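Coenzyme F420-dependent N(5),N(10)-methenyltetrahydromethanopterin reductase-related protein (Desulfurobacterium thermolithotrophum DSM 11699, PDB 6HUZ) uses tetrahydrofolate derivatives as substrates, as a bacterial paralog of [Fe]-hydrogenase that binds the iron-guanylylpyridinol (FeGP) cofactor. Local coordinates at the interface of chains A and B. Sequence-based numbering; all coordinates share one arbitrary frame. Chains: chain A/B, Coenzyme F420-dependent N(5),N(10)-methenyltetrahydromethanopterin reductase-related protein.

Contact 1: the interface of chains A and B. Residues chain A 326-327, 330-331; chain B 327, 330-331.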
ATOM      1  N   HIS A 326     -10.851   6.933  15.658  1.00 37.01           N
ATOM      2  CA  HIS A 326     -11.349   8.254  16.032  1.00 40.51           C
ATOM      3  C   HIS A 326     -12.790   8.431  15.580  1.00 42.26           C
ATOM      4  O   HIS A 326     -13.622   8.919  16.349  1.00 42.88           O
ATOM      5  CB  HIS A 326     -10.481   9.355  15.411  1.00 43.36           C
ATOM      6  CG  HIS A 326      -9.289   9.718  16.244  1.00 50.80           C
ATOM      7  ND1 HIS A 326      -8.066   9.074  16.084  1.00 54.16           N
ATOM      8  CD2 HIS A 326      -9.166  10.639  17.224  1.00 54.18           C
ATOM      9  CE1 HIS A 326      -7.245   9.627  16.964  1.00 54.17           C
ATOM     10  NE2 HIS A 326      -7.862  10.580  17.668  1.00 55.24           N
ATOM     11  N   MET A 327     -13.078   8.061  14.326  1.00 34.74           N
ATOM     12  CA  MET A 327     -14.430   8.160  13.774  1.00 38.48           C
ATOM     13  C   MET A 327     -15.404   7.303  14.578  1.00 40.53           C
ATOM     14  O   MET A 327     -16.486   7.784  14.933  1.00 40.54           O
ATOM     15  CB  MET A 327     -14.446   7.720  12.309  1.00 41.31           C
ATOM     16  CG  MET A 327     -14.019   8.810  11.381  1.00 48.24           C
ATOM     17  SD  MET A 327     -15.237  10.153  11.379  1.00 57.95           S
ATOM     18  CE  MET A 327     -16.366   9.498  10.185  1.00 55.11           C
ATOM     19  N   LEU A 330     -16.103   9.065  17.809  1.00 43.42           N
ATOM     20  CA  LEU A 330     -16.844  10.307  17.583  1.00 41.16           C
ATOM     21  C   LEU A 330     -18.303  10.096  17.094  1.00 44.35           C
ATOM     22  O   LEU A 330     -19.244  10.691  17.636  1.00 45.76           O
ATOM     23  CB  LEU A 330     -16.029  11.091  16.532  1.00 37.82           C
ATOM     24  CG  LEU A 330     -16.473  12.499  16.192  1.00 47.46           C
ATOM     25  CD1 LEU A 330     -16.544  13.377  17.434  1.00 48.58           C
ATOM     26  CD2 LEU A 330     -15.509  13.121  15.207  1.00 52.02           C
ATOM     27  N   VAL A 331     -18.510   9.249  16.099  1.00 37.60           N
ATOM     28  CA  VAL A 331     -19.864   9.060  15.568  1.00 37.98           C
ATOM     29  C   VAL A 331     -20.440   7.665  15.625  1.00 45.82           C
ATOM     30  O   VAL A 331     -21.625   7.518  15.336  1.00 47.91           O
ATOM     31  CB  VAL A 331     -19.943   9.599  14.113  1.00 42.52           C
ATOM     32  CG1 VAL A 331     -19.757  11.111  14.079  1.00 43.03           C
ATOM     33  CG2 VAL A 331     -18.913   8.921  13.209  1.00 39.97           C
TER
ATOM     34  N   MET B 327     -13.690  13.647   8.222  1.00 34.74           N
ATOM     35  CA  MET B 327     -13.154  14.211   9.462  1.00 38.48           C
ATOM     36  C   MET B 327     -12.989  15.723   9.339  1.00 40.53           C
ATOM     37  O   MET B 327     -13.403  16.456  10.244  1.00 40.54           O
ATOM     38  CB  MET B 327     -11.809  13.571   9.807  1.00 41.31           C
ATOM     39  CG  MET B 327     -11.961  12.259  10.503  1.00 48.24           C
ATOM     40  SD  MET B 327     -12.691  12.496  12.146  1.00 57.95           S
ATOM     41  CE  MET B 327     -11.217  12.871  13.050  1.00 55.11           C
ATOM     42  N   LEU B 330     -16.387  17.283   9.559  1.00 43.42           N
ATOM     43  CA  LEU B 330     -16.962  17.109  10.894  1.00 41.16           C
ATOM     44  C   LEU B 330     -16.244  17.920  12.006  1.00 44.35           C
ATOM     45  O   LEU B 330     -16.891  18.613  12.803  1.00 45.76           O
ATOM     46  CB  LEU B 330     -16.878  15.595  11.188  1.00 37.82           C
ATOM     47  CG  LEU B 330     -17.531  15.078  12.452  1.00 47.46           C
ATOM     48  CD1 LEU B 330     -19.006  15.453  12.512  1.00 48.58           C
ATOM     49  CD2 LEU B 330     -17.407  13.573  12.519  1.00 52.02           C
ATOM     50  N   VAL B 331     -14.923  17.864  12.063  1.00 37.60           N
ATOM     51  CA  VAL B 331     -14.206  18.569  13.130  1.00 37.98           C
ATOM     52  C   VAL B 331     -13.201  19.617  12.712  1.00 45.82           C
ATOM     53  O   VAL B 331     -12.711  20.327  13.587  1.00 47.91           O
ATOM     54  CB  VAL B 331     -13.527  17.545  14.081  1.00 42.52           C
ATOM     55  CG1 VAL B 331     -14.567  16.725  14.835  1.00 43.03           C
ATOM     56  CG2 VAL B 331     -12.579  16.618  13.319  1.00 39.97           C
TER
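A:Leu330 and B:Leu330 meet end to end, methyl against methyl, across a two-fold symmetric helix-helix contact. The CD2 methyls do the touching, with A:Leu330 CD2 3.3 Å from B:Leu330 CD2, tighter than ordinary methyl packing. In both chains CG points away from the backbone N and lies beside the carbonyl carbon (chi1 -174°), which carries the methyl to the partner. Each leucine tip also meets a valine. A:Leu330 CD2 lies 3.7 Å from B:Val331 CG1, and these two side chains run past each other in opposite directions. The same contact recurs with the chains exchanged.

Next to the leucine pair, A:Met327 and B:Met327 pass alongside each other, also antiparallel. A:Met327 SD lies 3.5 Å from B:Met327 SD. Each methionine side chain is bent at chi2 (-67°) and again at chi3 (-85°), and the two sulfurs pass flank to flank. A:Met327 CG also packs 4.0 Å from B:Met327 SD. The two pairs form one apolar strip: B:Met327 SD is 4.2 Å from A:Leu330 CD2. An alanine in place of A:Met327 would probably leave the B:Met327 sulfur without its mate and set that bent side chain free to turn.

All these residues belong to helix 320-331 of their chains, near its end. The contact pairs this helix with its own copy in the dimer, the form typical of [Fe]-hydrogenases. At the margin, the methyl CE of B:Met327 lies 4.3 Å from A:His326 CB, the carbon that carries the imidazole.

Contact 2: the interface of chains A and B. Residues chain A 166, 194-195, 198, 202; chain B 249, 261-262.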
ATOM      1  N   LEU A 166     -11.823  -9.941  12.742  1.00 31.39           N
ATOM      2  CA  LEU A 166     -11.679  -8.496  12.530  1.00 30.94           C
ATOM      3  C   LEU A 166     -13.030  -7.779  12.418  1.00 37.40           C
ATOM      4  O   LEU A 166     -13.023  -6.560  12.293  1.00 37.75           O
ATOM      5  CB  LEU A 166     -10.788  -8.152  11.325  1.00 26.15           C
ATOM      6  CG  LEU A 166      -9.426  -8.813  11.328  1.00 29.06           C
ATOM      7  CD1 LEU A 166      -8.573  -8.288  10.204  1.00 28.61           C
ATOM      8  CD2 LEU A 166      -8.725  -8.595  12.634  1.00 31.93           C
ATOM      9  N   LEU A 194     -10.136 -16.929   5.988  1.00 26.14           N
ATOM     10  CA  LEU A 194      -9.599 -15.580   6.188  1.00 26.70           C
ATOM     11  C   LEU A 194     -10.602 -14.612   6.790  1.00 29.96           C
ATOM     12  O   LEU A 194     -11.800 -14.780   6.615  1.00 32.66           O
ATOM     13  CB  LEU A 194      -9.192 -14.968   4.822  1.00 26.36           C
ATOM     14  CG  LEU A 194      -8.276 -15.781   3.923  1.00 31.39           C
ATOM     15  CD1 LEU A 194      -7.905 -14.959   2.714  1.00 33.09           C
ATOM     16  CD2 LEU A 194      -7.030 -16.197   4.620  1.00 35.74           C
ATOM     17  N   PRO A 195     -10.120 -13.545   7.460  1.00 28.83           N
ATOM     18  CA  PRO A 195     -11.055 -12.526   7.943  1.00 28.20           C
ATOM     19  C   PRO A 195     -11.832 -12.074   6.690  1.00 31.82           C
ATOM     20  O   PRO A 195     -11.264 -11.914   5.592  1.00 30.33           O
ATOM     21  CB  PRO A 195     -10.141 -11.412   8.476  1.00 27.47           C
ATOM     22  CG  PRO A 195      -8.840 -12.059   8.727  1.00 30.13           C
ATOM     23  CD  PRO A 195      -8.718 -13.180   7.734  1.00 25.91           C
ATOM     24  N   LEU A 198     -10.466  -9.499   4.137  1.00 28.35           N
ATOM     25  CA  LEU A 198      -9.249  -9.860   3.403  1.00 27.41           C
ATOM     26  C   LEU A 198      -9.459 -10.818   2.262  1.00 28.45           C
ATOM     27  O   LEU A 198      -8.528 -10.999   1.466  1.00 25.57           O
ATOM     28  CB  LEU A 198      -8.219 -10.443   4.398  1.00 26.79           C
ATOM     29  CG  LEU A 198      -7.872  -9.521   5.599  1.00 31.78           C
ATOM     30  CD1 LEU A 198      -6.686 -10.056   6.399  1.00 28.37           C
ATOM     31  CD2 LEU A 198      -7.567  -8.120   5.162  1.00 28.22           C
ATOM     32  N   VAL A 202      -6.943 -10.689  -1.176  1.00 26.70           N
ATOM     33  CA  VAL A 202      -6.137 -11.914  -1.328  1.00 26.53           C
ATOM     34  C   VAL A 202      -6.602 -12.758  -2.527  1.00 31.00           C
ATOM     35  O   VAL A 202      -5.754 -13.276  -3.253  1.00 32.24           O
ATOM     36  CB  VAL A 202      -6.112 -12.750  -0.017  1.00 28.17           C
ATOM     37  CG1 VAL A 202      -5.445 -14.116  -0.239  1.00 29.95           C
ATOM     38  CG2 VAL A 202      -5.386 -11.979   1.114  1.00 26.68           C
TER
ATOM     39  N   LEU B 249      -2.925  -3.155   8.122  1.00 26.98           N
ATOM     40  CA  LEU B 249      -2.509  -4.329   8.896  1.00 26.46           C
ATOM     41  C   LEU B 249      -1.172  -4.104   9.598  1.00 22.97           C
ATOM     42  O   LEU B 249      -1.042  -4.448  10.787  1.00 24.02           O
ATOM     43  CB  LEU B 249      -2.475  -5.577   8.002  1.00 23.71           C
ATOM     44  CG  LEU B 249      -3.843  -6.131   7.640  1.00 24.94           C
ATOM     45  CD1 LEU B 249      -3.735  -7.133   6.465  1.00 25.93           C
ATOM     46  CD2 LEU B 249      -4.539  -6.746   8.849  1.00 24.59           C
ATOM     47  N   LEU B 261      -2.658 -12.622   9.351  1.00 30.13           N
ATOM     48  CA  LEU B 261      -3.976 -12.366   8.779  1.00 29.44           C
ATOM     49  C   LEU B 261      -4.083 -12.540   7.263  1.00 29.13           C
ATOM     50  O   LEU B 261      -5.091 -13.065   6.823  1.00 30.21           O
ATOM     51  CB  LEU B 261      -4.467 -10.999   9.228  1.00 28.56           C
ATOM     52  CG  LEU B 261      -4.638 -10.909  10.766  1.00 28.40           C
ATOM     53  CD1 LEU B 261      -4.652  -9.458  11.225  1.00 27.83           C
ATOM     54  CD2 LEU B 261      -5.890 -11.654  11.221  1.00 25.58           C
ATOM     55  N   LEU B 262      -3.090 -12.136   6.454  1.00 28.18           N
ATOM     56  CA  LEU B 262      -3.254 -12.316   4.999  1.00 29.03           C
ATOM     57  C   LEU B 262      -3.158 -13.790   4.567  1.00 35.44           C
ATOM     58  O   LEU B 262      -3.839 -14.208   3.611  1.00 34.40           O
ATOM     59  CB  LEU B 262      -2.218 -11.491   4.212  1.00 29.05           C
ATOM     60  CG  LEU B 262      -2.462 -10.000   4.129  1.00 31.11           C
ATOM     61  CD1 LEU B 262      -1.316  -9.312   3.388  1.00 28.35           C
ATOM     62  CD2 LEU B 262      -3.778  -9.711   3.411  1.00 33.00           C
TER
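The backbone carbonyl oxygen of B:Leu261 is covered by apolar groups of chain A, among them A:Leu198 and A:Pro195. A:Leu198 CD1 lies 3.4 Å from B:Leu261 O, and A:Pro195 CD lies 3.7 Å from the same oxygen. These are van der Waals contacts. The site is a subunit interface of an [Fe]-hydrogenase paralog of the Hmd family. The end of the long helix 232-262 of chain B packs against the junction of strand 190-195 and helix 196-203 of chain A.

B:Leu261 has CG anti to its own carbonyl carbon (chi1 -62°). Its side chain thus turns away from the carbonyl, and A:Leu198 can touch both the oxygen and the start of the side chain. A:Leu198 CD1 is 3.7 Å from B:Leu261 CB. The branch end of B:Leu261 meets the proline ring instead. B:Leu261 CD2 sits 3.9 Å from A:Pro195 CG, with the two side chains crossing at about a right angle.

A:Leu198 also faces B:Leu249, one leucine meeting the other end to end. B:Leu249 CD1 lies 4.2 Å from both CD1 and CD2 of A:Leu198, a looser contact. B:Leu249 belongs to the same long helix as B:Leu261, more than three turns earlier.

One residue on, B:Leu262 receives A:Val202. The two side chains lie at a slant to each other, with A:Val202 CG2 3.6 Å from B:Leu262 CD2. The valine has CG1 anti to the backbone N (chi1 172°), while CG2 lies beside that N and faces the leucine. CG2 also touches the carbonyl oxygen of B:Leu262. A:Leu194 CD2 approaches that oxygen too, at 3.9 Å from B:Leu262 O. Both carbonyls lie at the C-terminal end of helix 232-262, where the helix dipole would probably add some negative character. A:Leu166, from a loop, borders the patch with its CD1 methyl 4.2 Å from B:Leu261 CD1.

The C-alpha centres of contact 1 and contact 2 lie about 26 Å apart. They share no residue and no helix or strand. Contact 1 lies on the two-fold axis and pairs one helix with its own copy. Contact 2 lies off the axis and joins unlike elements, so its twin recurs with the chains exchanged. Together they tie the subunits at well-separated points, which probably limits rocking of one against the other. Contact 2 has a link to the substrate site: helix 196-203 ends at A:Gly203, which lines the 5,10-methenyltetrahydrofolate pocket. Packing there may help position this part of the substrate site.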